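Local coordinates for nitroreductase family protein (PDB 3G14) that probably works as an oxidoreductase of the nitroreductase family, whose members typically use a bound flavin to reduce their substrates, at residues A84-E89 against E98-D103; Y46-V51 against A105-H110; N129-K134 against I139-R144; K26-I31 against E171-D176. One frame throughout, in Å; residues are numbered along the deposited sequence.

Contact 1 of 4, residues A84-E89 against E98-D103; sequences AVANPE and EIYLID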
loop_
_atom_site.group_PDB
_atom_site.type_symbol
_atom_site.label_atom_id
_atom_site.label_comp_id
_atom_site.label_asym_id
_atom_site.label_seq_id
_atom_site.Cartn_x
_atom_site.Cartn_y
_atom_site.Cartn_z
ATOM N N ALA B 84 3.283 -4.526 11.776
ATOM C CA ALA B 84 4.000 -4.899 10.566
ATOM C C ALA B 84 5.488 -4.605 10.764
ATOM O O ALA B 84 5.861 -3.461 10.968
ATOM C CB ALA B 84 3.430 -4.182 9.343
ATOM N N VAL B 85 6.325 -5.652 10.670
ATOM C CA VAL B 85 7.755 -5.589 10.944
ATOM C C VAL B 85 8.522 -6.001 9.673
ATOM O O VAL B 85 8.235 -7.021 9.055
ATOM C CB VAL B 85 8.124 -6.531 12.116
ATOM C CG1 VAL B 85 9.668 -6.484 12.465
ATOM C CG2 VAL B 85 7.255 -6.214 13.366
ATOM N N ALA B 86 9.496 -5.211 9.277
ATOM C CA ALA B 86 10.258 -5.477 8.043
ATOM C C ALA B 86 11.754 -5.551 8.219
ATOM O O ALA B 86 12.345 -4.997 9.182
ATOM C CB ALA B 86 9.929 -4.456 6.979
ATOM N N ASN B 87 12.364 -6.242 7.256
ATOM C CA ASN B 87 13.789 -6.366 7.159
ATOM C C ASN B 87 14.303 -5.522 6.000
ATOM O O ASN B 87 14.164 -5.933 4.831
ATOM C CB ASN B 87 14.177 -7.804 6.911
ATOM C CG ASN B 87 15.693 -8.024 6.920
ATOM O OD1 ASN B 87 16.509 -7.105 7.048
ATOM N ND2 ASN B 87 16.067 -9.277 6.819
ATOM N N PRO B 88 14.916 -4.366 6.305
ATOM C CA PRO B 88 15.421 -3.458 5.252
ATOM C C PRO B 88 16.497 -4.067 4.378
ATOM O O PRO B 88 16.666 -3.628 3.256
ATOM C CB PRO B 88 16.001 -2.288 6.046
ATOM C CG PRO B 88 15.344 -2.341 7.335
ATOM C CD PRO B 88 15.197 -3.804 7.635
ATOM N N GLU B 89 17.182 -5.112 4.858
ATOM C CA GLU B 89 18.280 -5.728 4.121
ATOM C C GLU B 89 17.866 -6.831 3.156
ATOM O O GLU B 89 18.657 -7.247 2.325
ATOM C CB GLU B 89 19.312 -6.276 5.116
ATOM C CG GLU B 89 19.784 -5.246 6.128
ATOM C CD GLU B 89 20.559 -4.106 5.499
ATOM O OE1 GLU B 89 21.519 -4.367 4.733
ATOM O OE2 GLU B 89 20.200 -2.939 5.780
ATOM N N GLU B 98 13.731 2.993 -0.337
ATOM C CA GLU B 98 13.678 1.808 0.520
ATOM C C GLU B 98 12.503 0.918 0.168
ATOM O O GLU B 98 11.352 1.174 0.549
ATOM C CB GLU B 98 13.593 2.181 1.993
ATOM C CG GLU B 98 14.799 2.947 2.445
ATOM C CD GLU B 98 14.533 4.437 2.460
ATOM O OE1 GLU B 98 13.816 4.955 1.548
ATOM O OE2 GLU B 98 15.049 5.089 3.393
ATOM N N ILE B 99 12.811 -0.157 -0.545
ATOM C CA ILE B 99 11.792 -1.063 -1.070
ATOM C C ILE B 99 10.908 -1.640 0.027
ATOM O O ILE B 99 9.700 -1.821 -0.169
ATOM C CB ILE B 99 12.439 -2.190 -1.925
ATOM C CG1 ILE B 99 12.453 -1.743 -3.367
ATOM C CG2 ILE B 99 11.634 -3.520 -1.882
ATOM C CD1 ILE B 99 11.075 -1.360 -3.895
ATOM N N TYR B 100 11.516 -1.901 1.177
ATOM C CA TYR B 100 10.787 -2.470 2.324
ATOM C C TYR B 100 9.606 -1.588 2.777
ATOM O O TYR B 100 8.582 -2.114 3.183
ATOM C CB TYR B 100 11.731 -2.756 3.503
ATOM C CG TYR B 100 11.994 -1.598 4.439
ATOM C CD1 TYR B 100 11.146 -1.351 5.532
ATOM C CD2 TYR B 100 13.104 -0.785 4.285
ATOM C CE1 TYR B 100 11.396 -0.315 6.413
ATOM C CE2 TYR B 100 13.348 0.276 5.142
ATOM C CZ TYR B 100 12.482 0.517 6.207
ATOM O OH TYR B 100 12.707 1.545 7.099
ATOM N N LEU B 101 9.762 -0.266 2.717
ATOM C CA LEU B 101 8.693 0.649 3.057
ATOM C C LEU B 101 7.539 0.535 2.046
ATOM O O LEU B 101 6.374 0.396 2.437
ATOM C CB LEU B 101 9.193 2.086 3.167
ATOM C CG LEU B 101 9.963 2.362 4.460
ATOM C CD1 LEU B 101 10.650 3.740 4.416
ATOM C CD2 LEU B 101 9.059 2.169 5.733
ATOM N N ILE B 102 7.875 0.516 0.759
ATOM C CA ILE B 102 6.858 0.363 -0.269
ATOM C C ILE B 102 6.091 -0.959 -0.105
ATOM O O ILE B 102 4.864 -0.993 -0.050
ATOM C CB ILE B 102 7.478 0.413 -1.688
ATOM C CG1 ILE B 102 8.048 1.824 -1.952
ATOM C CG2 ILE B 102 6.412 -0.053 -2.736
ATOM C CD1 ILE B 102 8.786 2.023 -3.306
ATOM N N ASP B 103 6.840 -2.051 -0.002
ATOM C CA ASP B 103 6.262 -3.381 -0.006
ATOM C C ASP B 103 5.469 -3.672 1.261
ATOM O O ASP B 103 4.366 -4.238 1.214
ATOM C CB ASP B 103 7.348 -4.401 -0.234
ATOM C CG ASP B 103 7.757 -4.478 -1.723
ATOM O OD1 ASP B 103 7.172 -3.761 -2.555
ATOM O OD2 ASP B 103 8.660 -5.217 -2.034
HETATM O O HOH W 1 14.484 -2.275 1.628
#

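Contact 2 of 4, residues Y46-V51 against A105-H110; sequences YKFIVV and AIAMEH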
loop_
_atom_site.group_PDB
_atom_site.type_symbol
_atom_site.label_atom_id
_atom_site.label_comp_id
_atom_site.label_asym_id
_atom_site.label_seq_id
_atom_site.Cartn_x
_atom_site.Cartn_y
_atom_site.Cartn_z
ATOM N N TYR B 46 8.660 -8.680 5.100
ATOM C CA TYR B 46 7.903 -8.320 6.316
ATOM C C TYR B 46 7.225 -9.566 6.891
ATOM O O TYR B 46 7.085 -10.589 6.222
ATOM C CB TYR B 46 6.850 -7.242 6.006
ATOM C CG TYR B 46 6.060 -7.544 4.754
ATOM C CD1 TYR B 46 5.017 -8.471 4.774
ATOM C CD2 TYR B 46 6.399 -6.964 3.532
ATOM C CE1 TYR B 46 4.327 -8.775 3.607
ATOM C CE2 TYR B 46 5.737 -7.295 2.371
ATOM C CZ TYR B 46 4.697 -8.206 2.417
ATOM O OH TYR B 46 4.003 -8.514 1.257
ATOM N N LYS B 47 6.892 -9.462 8.175
ATOM C CA LYS B 47 6.014 -10.371 8.887
ATOM C C LYS B 47 5.114 -9.548 9.797
ATOM O O LYS B 47 5.378 -8.348 10.018
ATOM C CB LYS B 47 6.841 -11.377 9.706
ATOM C CG LYS B 47 7.808 -12.254 8.880
ATOM C CD LYS B 47 8.601 -13.253 9.752
ATOM C CE LYS B 47 9.298 -14.315 8.898
ATOM N NZ LYS B 47 10.277 -13.788 7.960
ATOM N N PHE B 48 4.055 -10.194 10.299
ATOM C CA PHE B 48 3.019 -9.571 11.132
ATOM C C PHE B 48 3.018 -10.226 12.495
ATOM O O PHE B 48 3.064 -11.475 12.601
ATOM C CB PHE B 48 1.636 -9.723 10.454
ATOM C CG PHE B 48 1.606 -9.076 9.122
ATOM C CD1 PHE B 48 1.519 -7.678 9.029
ATOM C CD2 PHE B 48 1.728 -9.834 7.954
ATOM C CE1 PHE B 48 1.563 -7.028 7.801
ATOM C CE2 PHE B 48 1.752 -9.183 6.696
ATOM C CZ PHE B 48 1.664 -7.783 6.625
ATOM N N ILE B 49 2.963 -9.399 13.532
ATOM C CA ILE B 49 2.713 -9.902 14.895
ATOM C C ILE B 49 1.285 -9.505 15.260
ATOM O O ILE B 49 0.914 -8.309 15.200
ATOM C CB ILE B 49 3.677 -9.317 15.923
ATOM C CG1 ILE B 49 5.131 -9.469 15.463
ATOM C CG2 ILE B 49 3.429 -9.910 17.325
ATOM C CD1 ILE B 49 6.145 -8.685 16.388
ATOM N N VAL B 50 0.479 -10.514 15.589
ATOM C CA VAL B 50 -0.849 -10.299 16.170
ATOM C C VAL B 50 -0.657 -10.104 17.672
ATOM O O VAL B 50 -0.158 -10.982 18.358
ATOM C CB VAL B 50 -1.822 -11.477 15.889
ATOM C CG1 VAL B 50 -3.170 -11.322 16.673
ATOM C CG2 VAL B 50 -2.081 -11.620 14.395
ATOM N N VAL B 51 -1.017 -8.942 18.181
ATOM C CA VAL B 51 -0.852 -8.689 19.625
ATOM C C VAL B 51 -2.207 -8.767 20.338
ATOM O O VAL B 51 -3.093 -7.894 20.113
ATOM C CB VAL B 51 -0.192 -7.324 19.921
ATOM C CG1 VAL B 51 -0.094 -7.117 21.440
ATOM C CG2 VAL B 51 1.157 -7.197 19.184
ATOM N N ALA B 105 4.056 -1.312 3.099
ATOM C CA ALA B 105 2.843 -0.442 3.027
ATOM C C ALA B 105 1.720 -1.102 2.201
ATOM O O ALA B 105 0.517 -1.093 2.589
ATOM C CB ALA B 105 3.163 0.990 2.447
ATOM N N ILE B 106 2.119 -1.673 1.082
ATOM C CA ILE B 106 1.205 -2.393 0.160
ATOM C C ILE B 106 0.493 -3.464 0.956
ATOM O O ILE B 106 -0.739 -3.543 0.973
ATOM C CB ILE B 106 1.966 -3.026 -1.061
ATOM C CG1 ILE B 106 2.542 -1.967 -2.012
ATOM C CG2 ILE B 106 1.029 -3.928 -1.916
ATOM C CD1 ILE B 106 3.475 -2.540 -3.122
ATOM N N ALA B 107 1.265 -4.316 1.647
ATOM C CA ALA B 107 0.691 -5.461 2.372
ATOM C C ALA B 107 -0.185 -5.024 3.535
ATOM O O ALA B 107 -1.268 -5.592 3.762
ATOM C CB ALA B 107 1.819 -6.454 2.857
HETATM N N MSE B 108 0.269 -4.015 4.273
HETATM C CA MSE B 108 -0.541 -3.453 5.345
HETATM C C MSE B 108 -1.861 -2.841 4.825
HETATM O O MSE B 108 -2.876 -2.919 5.514
HETATM C CB MSE B 108 0.268 -2.401 6.139
HETATM C CG MSE B 108 -0.443 -1.929 7.376
HETATM SE SE MSE B 108 -0.924 -3.391 8.681
HETATM C CE MSE B 108 0.131 -2.489 10.121
ATOM N N GLU B 109 -1.885 -2.262 3.622
ATOM C CA GLU B 109 -3.168 -1.755 3.092
ATOM C C GLU B 109 -4.099 -2.936 2.727
ATOM O O GLU B 109 -5.341 -2.790 2.784
ATOM C CB GLU B 109 -2.967 -0.795 1.911
ATOM C CG GLU B 109 -4.241 -0.090 1.421
ATOM C CD GLU B 109 -4.913 0.790 2.471
ATOM O OE1 GLU B 109 -4.376 0.850 3.623
ATOM O OE2 GLU B 109 -5.966 1.390 2.145
ATOM N N HIS B 110 -3.531 -4.088 2.338
ATOM C CA HIS B 110 -4.334 -5.299 2.154
ATOM C C HIS B 110 -4.964 -5.738 3.497
ATOM O O HIS B 110 -6.138 -6.143 3.535
ATOM C CB HIS B 110 -3.516 -6.450 1.492
ATOM C CG HIS B 110 -3.314 -6.286 0.012
ATOM N ND1 HIS B 110 -3.339 -7.353 -0.873
ATOM C CD2 HIS B 110 -3.008 -5.195 -0.730
ATOM C CE1 HIS B 110 -3.119 -6.901 -2.102
ATOM N NE2 HIS B 110 -2.901 -5.604 -2.040
#

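Contact 3 of 4, residues N129-K134 against I139-R144; sequences NENKIK and IPDNLR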
loop_
_atom_site.group_PDB
_atom_site.type_symbol
_atom_site.label_atom_id
_atom_site.label_comp_id
_atom_site.label_asym_id
_atom_site.label_seq_id
_atom_site.Cartn_x
_atom_site.Cartn_y
_atom_site.Cartn_z
ATOM N N ASN B 129 7.604 5.415 19.497
ATOM C CA ASN B 129 8.948 5.044 19.971
ATOM C C ASN B 129 9.185 3.587 19.555
ATOM O O ASN B 129 8.720 2.627 20.181
ATOM C CB ASN B 129 9.053 5.218 21.459
ATOM C CG ASN B 129 10.444 4.899 22.001
ATOM O OD1 ASN B 129 11.177 4.057 21.469
ATOM N ND2 ASN B 129 10.818 5.592 23.055
ATOM N N GLU B 130 9.872 3.445 18.433
ATOM C CA GLU B 130 10.078 2.148 17.854
ATOM C C GLU B 130 10.857 1.205 18.791
ATOM O O GLU B 130 10.593 0.007 18.830
ATOM C CB GLU B 130 10.839 2.329 16.537
ATOM C CG GLU B 130 11.049 1.066 15.773
ATOM C CD GLU B 130 11.656 1.306 14.398
ATOM O OE1 GLU B 130 12.067 2.442 14.094
ATOM O OE2 GLU B 130 11.765 0.338 13.639
ATOM N N ASN B 131 11.844 1.741 19.519
ATOM C CA ASN B 131 12.628 0.900 20.410
ATOM C C ASN B 131 11.772 0.258 21.479
ATOM O O ASN B 131 11.981 -0.915 21.852
ATOM C CB ASN B 131 13.730 1.713 21.078
ATOM C CG ASN B 131 14.847 2.078 20.124
ATOM O OD1 ASN B 131 15.065 1.430 19.095
ATOM N ND2 ASN B 131 15.596 3.091 20.492
ATOM N N LYS B 132 10.810 1.033 21.976
ATOM C CA LYS B 132 9.913 0.540 22.994
ATOM C C LYS B 132 9.030 -0.561 22.449
ATOM O O LYS B 132 8.762 -1.534 23.173
ATOM C CB LYS B 132 9.092 1.667 23.647
ATOM C CG LYS B 132 9.914 2.449 24.682
ATOM C CD LYS B 132 10.109 1.629 25.975
ATOM C CE LYS B 132 11.439 1.904 26.695
ATOM N NZ LYS B 132 11.587 1.034 27.937
ATOM N N ILE B 133 8.586 -0.443 21.204
ATOM C CA ILE B 133 7.771 -1.529 20.629
ATOM C C ILE B 133 8.635 -2.781 20.389
ATOM O O ILE B 133 8.220 -3.914 20.663
ATOM C CB ILE B 133 7.008 -1.106 19.360
ATOM C CG1 ILE B 133 5.932 -0.057 19.752
ATOM C CG2 ILE B 133 6.373 -2.381 18.669
ATOM C CD1 ILE B 133 5.130 0.515 18.606
ATOM N N LYS B 134 9.882 -2.587 19.954
ATOM C CA LYS B 134 10.774 -3.734 19.786
ATOM C C LYS B 134 11.045 -4.447 21.094
ATOM O O LYS B 134 11.102 -5.677 21.130
ATOM C CB LYS B 134 12.095 -3.307 19.184
ATOM C CG LYS B 134 11.997 -2.897 17.729
ATOM C CD LYS B 134 13.360 -2.350 17.337
ATOM C CE LYS B 134 13.524 -2.167 15.852
ATOM N NZ LYS B 134 14.825 -1.500 15.532
ATOM N N ILE B 139 11.490 -7.923 19.300
ATOM C CA ILE B 139 11.847 -7.830 17.878
ATOM C C ILE B 139 13.335 -7.516 17.801
ATOM O O ILE B 139 13.776 -6.547 18.403
ATOM C CB ILE B 139 11.048 -6.699 17.174
ATOM C CG1 ILE B 139 9.526 -6.979 17.233
ATOM C CG2 ILE B 139 11.577 -6.485 15.716
ATOM C CD1 ILE B 139 8.652 -5.851 16.749
ATOM N N PRO B 140 14.127 -8.336 17.067
ATOM C CA PRO B 140 15.548 -7.967 16.839
ATOM C C PRO B 140 15.737 -6.511 16.364
ATOM O O PRO B 140 14.978 -6.009 15.527
ATOM C CB PRO B 140 16.009 -8.960 15.757
ATOM C CG PRO B 140 15.121 -10.166 15.971
ATOM C CD PRO B 140 13.770 -9.612 16.426
ATOM N N ASP B 141 16.762 -5.858 16.899
ATOM C CA ASP B 141 16.972 -4.430 16.672
ATOM C C ASP B 141 17.420 -4.082 15.250
ATOM O O ASP B 141 17.385 -2.917 14.879
ATOM C CB ASP B 141 17.981 -3.867 17.681
ATOM C CG ASP B 141 17.697 -2.412 18.072
ATOM O OD1 ASP B 141 16.622 -1.818 17.725
ATOM O OD2 ASP B 141 18.573 -1.860 18.768
ATOM N N ASN B 142 17.807 -5.074 14.454
ATOM C CA ASN B 142 18.115 -4.845 13.023
ATOM C C ASN B 142 16.856 -4.786 12.125
ATOM O O ASN B 142 16.963 -4.532 10.948
ATOM C CB ASN B 142 19.108 -5.896 12.488
ATOM C CG ASN B 142 18.545 -7.328 12.555
ATOM O OD1 ASN B 142 18.008 -7.737 13.561
ATOM N ND2 ASN B 142 18.593 -8.037 11.449
ATOM N N LEU B 143 15.681 -5.045 12.671
ATOM C CA LEU B 143 14.450 -4.934 11.911
ATOM C C LEU B 143 13.771 -3.597 12.188
ATOM O O LEU B 143 14.174 -2.882 13.097
ATOM C CB LEU B 143 13.532 -6.090 12.274
ATOM C CG LEU B 143 14.160 -7.474 12.025
ATOM C CD1 LEU B 143 13.257 -8.586 12.565
ATOM C CD2 LEU B 143 14.439 -7.704 10.554
ATOM N N ARG B 144 12.732 -3.277 11.407
ATOM C CA ARG B 144 12.025 -2.000 11.508
ATOM C C ARG B 144 10.553 -2.268 11.761
ATOM O O ARG B 144 9.976 -3.145 11.124
ATOM C CB ARG B 144 12.207 -1.146 10.240
ATOM C CG ARG B 144 13.679 -0.806 9.921
ATOM C CD ARG B 144 14.381 -0.007 11.020
ATOM N NE ARG B 144 13.613 1.175 11.438
ATOM C CZ ARG B 144 13.566 2.341 10.793
ATOM N NH1 ARG B 144 14.250 2.543 9.681
ATOM N NH2 ARG B 144 12.827 3.328 11.281
#

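Contact 4 of 4, residues K26-I31 against E171-D176; sequences KLLKII and EYLYID. With ACT (acetate ion), chain G.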
loop_
_atom_site.group_PDB
_atom_site.type_symbol
_atom_site.label_atom_id
_atom_site.label_comp_id
_atom_site.label_asym_id
_atom_site.label_seq_id
_atom_site.Cartn_x
_atom_site.Cartn_y
_atom_site.Cartn_z
ATOM N N LYS B 26 -11.809 -15.211 10.034
ATOM C CA LYS B 26 -11.790 -13.891 9.392
ATOM C C LYS B 26 -10.402 -13.277 9.476
ATOM O O LYS B 26 -9.899 -12.780 8.483
ATOM C CB LYS B 26 -12.826 -12.948 9.996
ATOM C CG LYS B 26 -14.308 -13.320 9.777
ATOM C CD LYS B 26 -15.177 -12.089 10.064
ATOM C CE LYS B 26 -16.636 -12.394 10.331
ATOM N NZ LYS B 26 -17.069 -13.661 9.762
ATOM N N LEU B 27 -9.764 -13.340 10.642
ATOM C CA LEU B 27 -8.358 -12.913 10.772
ATOM C C LEU B 27 -7.425 -13.617 9.781
ATOM O O LEU B 27 -6.560 -12.979 9.146
ATOM C CB LEU B 27 -7.846 -13.200 12.173
ATOM C CG LEU B 27 -6.388 -12.791 12.463
ATOM C CD1 LEU B 27 -6.148 -11.281 12.250
ATOM C CD2 LEU B 27 -6.023 -13.232 13.848
ATOM N N LEU B 28 -7.566 -14.929 9.647
ATOM C CA LEU B 28 -6.641 -15.599 8.770
ATOM C C LEU B 28 -6.903 -15.235 7.291
ATOM O O LEU B 28 -5.963 -15.204 6.512
ATOM C CB LEU B 28 -6.587 -17.093 9.038
ATOM C CG LEU B 28 -6.062 -17.478 10.436
ATOM C CD1 LEU B 28 -6.199 -18.973 10.633
ATOM C CD2 LEU B 28 -4.600 -17.041 10.677
ATOM N N LYS B 29 -8.151 -14.916 6.935
ATOM C CA LYS B 29 -8.485 -14.408 5.579
ATOM C C LYS B 29 -7.848 -13.027 5.317
ATOM O O LYS B 29 -7.318 -12.785 4.247
ATOM C CB LYS B 29 -9.999 -14.331 5.347
ATOM C CG LYS B 29 -10.662 -15.676 5.069
ATOM C CD LYS B 29 -12.117 -15.507 4.543
ATOM C CE LYS B 29 -13.136 -15.416 5.681
ATOM N NZ LYS B 29 -14.483 -14.890 5.260
ATOM N N ILE B 30 -7.882 -12.147 6.314
ATOM C CA ILE B 30 -7.191 -10.835 6.244
ATOM C C ILE B 30 -5.680 -11.041 5.995
ATOM O O ILE B 30 -5.064 -10.408 5.105
ATOM C CB ILE B 30 -7.493 -10.030 7.537
ATOM C CG1 ILE B 30 -9.005 -9.741 7.619
ATOM C CG2 ILE B 30 -6.671 -8.738 7.600
ATOM C CD1 ILE B 30 -9.487 -9.310 9.020
ATOM N N ILE B 31 -5.059 -11.941 6.771
ATOM C CA ILE B 31 -3.636 -12.185 6.583
ATOM C C ILE B 31 -3.350 -12.770 5.184
ATOM O O ILE B 31 -2.360 -12.427 4.529
ATOM C CB ILE B 31 -3.021 -13.071 7.705
ATOM C CG1 ILE B 31 -3.240 -12.436 9.099
ATOM C CG2 ILE B 31 -1.494 -13.238 7.461
ATOM C CD1 ILE B 31 -2.671 -10.986 9.313
ATOM N N GLU B 171 4.738 -18.987 8.360
ATOM C CA GLU B 171 6.095 -18.386 8.442
ATOM C C GLU B 171 6.093 -16.848 8.629
ATOM O O GLU B 171 7.143 -16.244 8.847
ATOM C CB GLU B 171 6.879 -18.663 7.155
ATOM N N TYR B 172 4.930 -16.228 8.514
ATOM C CA TYR B 172 4.847 -14.760 8.421
ATOM C C TYR B 172 3.906 -14.142 9.446
ATOM O O TYR B 172 3.656 -12.952 9.384
ATOM C CB TYR B 172 4.419 -14.337 7.014
ATOM C CG TYR B 172 5.385 -14.742 5.932
ATOM C CD1 TYR B 172 6.459 -13.927 5.584
ATOM C CD2 TYR B 172 5.219 -15.953 5.244
ATOM C CE1 TYR B 172 7.362 -14.307 4.577
ATOM C CE2 TYR B 172 6.109 -16.335 4.224
ATOM C CZ TYR B 172 7.187 -15.510 3.916
ATOM O OH TYR B 172 8.069 -15.885 2.934
ATOM N N LEU B 173 3.414 -14.956 10.382
ATOM C CA LEU B 173 2.415 -14.544 11.369
ATOM C C LEU B 173 2.755 -15.079 12.762
ATOM O O LEU B 173 2.816 -16.301 13.000
ATOM C CB LEU B 173 1.059 -15.052 10.967
ATOM C CG LEU B 173 -0.150 -14.539 11.750
ATOM C CD1 LEU B 173 -0.389 -13.083 11.478
ATOM C CD2 LEU B 173 -1.317 -15.436 11.264
ATOM N N TYR B 174 2.960 -14.145 13.673
ATOM C CA TYR B 174 3.336 -14.405 15.034
ATOM C C TYR B 174 2.239 -13.965 15.992
ATOM O O TYR B 174 1.364 -13.146 15.635
ATOM C CB TYR B 174 4.646 -13.679 15.352
ATOM C CG TYR B 174 5.843 -14.097 14.515
ATOM C CD1 TYR B 174 6.106 -15.454 14.249
ATOM C CD2 TYR B 174 6.734 -13.138 13.998
ATOM C CE1 TYR B 174 7.236 -15.844 13.503
ATOM C CE2 TYR B 174 7.861 -13.519 13.254
ATOM C CZ TYR B 174 8.114 -14.863 13.024
ATOM O OH TYR B 174 9.216 -15.217 12.271
ATOM N N ILE B 175 2.296 -14.485 17.216
ATOM C CA ILE B 175 1.371 -14.082 18.297
ATOM C C ILE B 175 2.193 -13.563 19.466
ATOM O O ILE B 175 3.024 -14.305 20.020
ATOM C CB ILE B 175 0.412 -15.243 18.744
ATOM C CG1 ILE B 175 -0.527 -14.824 19.878
ATOM C CG2 ILE B 175 1.199 -16.521 19.145
ATOM C CD1 ILE B 175 -1.493 -13.714 19.588
ATOM N N ASP B 176 1.967 -12.286 19.782
ATOM C CA ASP B 176 2.495 -11.545 20.953
ATOM C C ASP B 176 4.007 -11.266 20.930
ATOM O O ASP B 176 4.465 -10.250 21.481
ATOM C CB ASP B 176 2.105 -12.218 22.287
ATOM C CG ASP B 176 0.622 -12.066 22.629
ATOM O OD1 ASP B 176 -0.026 -11.110 22.143
ATOM O OD2 ASP B 176 0.117 -12.903 23.393
HETATM C C ACT G . -14.908 -12.834 2.000
HETATM O O ACT G . -15.014 -11.606 1.811
HETATM O OXT ACT G . -14.429 -13.159 3.100
HETATM C CH3 ACT G . -15.294 -13.863 0.977
#

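Contact 1 of 4, residues A84-E89 against E98-D103
Pro-88 lies over one face of the Tyr-100 ring, its CG 4.1 Å from the centroid of that ring and 16° off the ring normal, a CH-pi contact displaced toward the rim. The CB of Pro-88 comes down beside the same rim, 3.7 Å from CD2 of Tyr-100. Leu-101, the next residue of the helix, sets its CG against the opposite face of the ring, which is therefore held between the proline and the leucine. At the CD1 side, and on the proline's side of the ring plane, the Ala-86 methyl approaches obliquely, CB to Tyr-100 CD1 3.6 Å. In Tyr-100 the first torsion (chi1 86°) puts CG between the backbone N and the carbonyl carbon, and this swings the ring off the first turn of the helix onto the end of the strand. A water joins the two backbones: it bridges Pro-88 O, 3.0 Å away, and Tyr-100 N, accepting from the latter, an amide at the start of the helix. Asn-87, just past the strand, is the N-cap of the short helix, its OD1 taking the N-H of Glu-89 at 3.0 Å from well above the amide plane. The contact thus joins the C-terminal end of strand 80-86 and the start of helix 88-91 to the first turn of helix 99-117, with Arg-144 and Val-146 of the neighbouring strand 144-151 also touching the tyrosine.

Contact 2 of 4, residues Y46-V51 against A105-H110
Ala-107 presents its methyl to two aromatic side chains of the strand. Its CB lies 3.4 Å from CZ of Tyr-46, an oblique approach at the hydroxyl end of the ring, and 4.0 Å from CZ of Phe-48, where it meets the ring edge close to the ring plane. The next residue, selenomethionine Met-108, brings its selenium within 4.5 Å of Phe-48 CE1, a looser touch and again oblique. The two rings project from alternate residues of the strand, hence from the same side of it. With chi1 at 46°, Tyr-46 turns its ring in over its own backbone, which brings the hydroxyl end to the Ala-107 methyl. Further out, Ala-84 of strand 80-86 packs on both Phe-48 and Met-108, Leu-173 and Ile-111 also border Phe-48, and Thr-104 touches Tyr-46. The axes of the strand and helix segments pass 10.0 Å apart at -37°. On another side of the helix Glu-109 OE2 hydrogen-bonds to His-110 NE2 of the second subunit, and His-110 NE2 to Glu-109 OE2 of that subunit. A long helix that covers the central sheet with apolar side chains while lining the dimer interface is characteristic of the alpha/beta fold of nitroreductases.

Contact 3 of 4, residues N129-K134 against I139-R144
The guanidinium of Arg-144 meets the carboxylate of Glu-130 at its edge, the two planes 33° apart. Its grip is side-on: NE donates to Glu-130 OE2 at 3.0 Å and NH2 to Glu-130 OE1 at 3.0 Å, each bond using a syn lone pair and staying near the guanidinium plane. The glutamate chain is extended (chi1 -176°, CG opposite the backbone N), whereas the bends at chi2 and chi3 of the arginine fold its head back to the carboxylate. Glu-130 OE2 also accepts from the backbone N of Val-145, which ties the carboxylate to the start of the strand. The second flat group, the carboxylate of Asp-141, is met on its anti side by Lys-134, NZ to OD1 2.9 Å. That ammonium also donates to Asp-141 O at 3.0 Å and weakly to Leu-143 O, and thereby binds the type I turn from Pro-140 to Leu-143. The stretched lysine chain crosses Ile-139 at about a right angle, CG to CB 4.0 Å, and the backbone joins the two residues as well, Ile-139 N to Lys-134 O 2.9 Å. Helix 130-137 is thus pinned along the loop that leads into strand 144-151; the side chains of Ile-139 and Leu-143 pack on Val-85 of strand 80-86, and Ser-95 of the second subunit packs on both Glu-130 and Arg-144.

Contact 4 of 4, residues K26-I31 against E171-D176
Helix-on-sheet packing of the nitroreductase alpha/beta fold brings helix 24-35 against strand 173-175, an outermost strand of the central sheet within this chain. Leu-173 is the strand's whole contribution; its forked end meets two side chains about one helical turn apart, Leu-28 and Ile-31. Its CD2 touches CD2 of Leu-28 at 3.7 Å, methyl to methyl, while its CD1 sits against the Ile-31 chain, 3.8 Å from CG1 of Ile-31 and as near to its CD1. With CG opposite the backbone N (chi1 -170°) the branched end points at the helix; CD1 faces Ile-31 and CD2 mainly Leu-28. The nearest CA atoms are those of Ile-31 and Leu-173, 8.1 Å apart. Around this apolar join, Phe-48 and Val-50 of the adjoining strand and Phe-182 pack on Leu-173, and Ile-111 of helix 99-117 packs on Ile-31. On a different side of the helix Lys-29 bends at chi3 to hold an acetate ion, probably from the crystallisation liquor, its NZ donating to OXT of the acetate at 2.8 Å.

From the N terminus, helix 24-35 opens the longest loop, which contact 4 closes only at strand 173-175; the other three contacts all fall within it. Strand 46-51 comes next and contact 2 closes its loop on helix 99-117, with contact 1 inside, where strand 80-86 runs by way of helix 88-91 to the start of the same helix. Contact 3 follows in series, a short local closure between helix 130-137 and the entry to strand 144-151. No loops cross. Contacts 1, 2 and 4 set helices on one mixed sheet; contact 3 joins it through the backbone pairing of Ala-86 with Arg-144. All four reach the second subunit, contact 4 through Lys-29 alone.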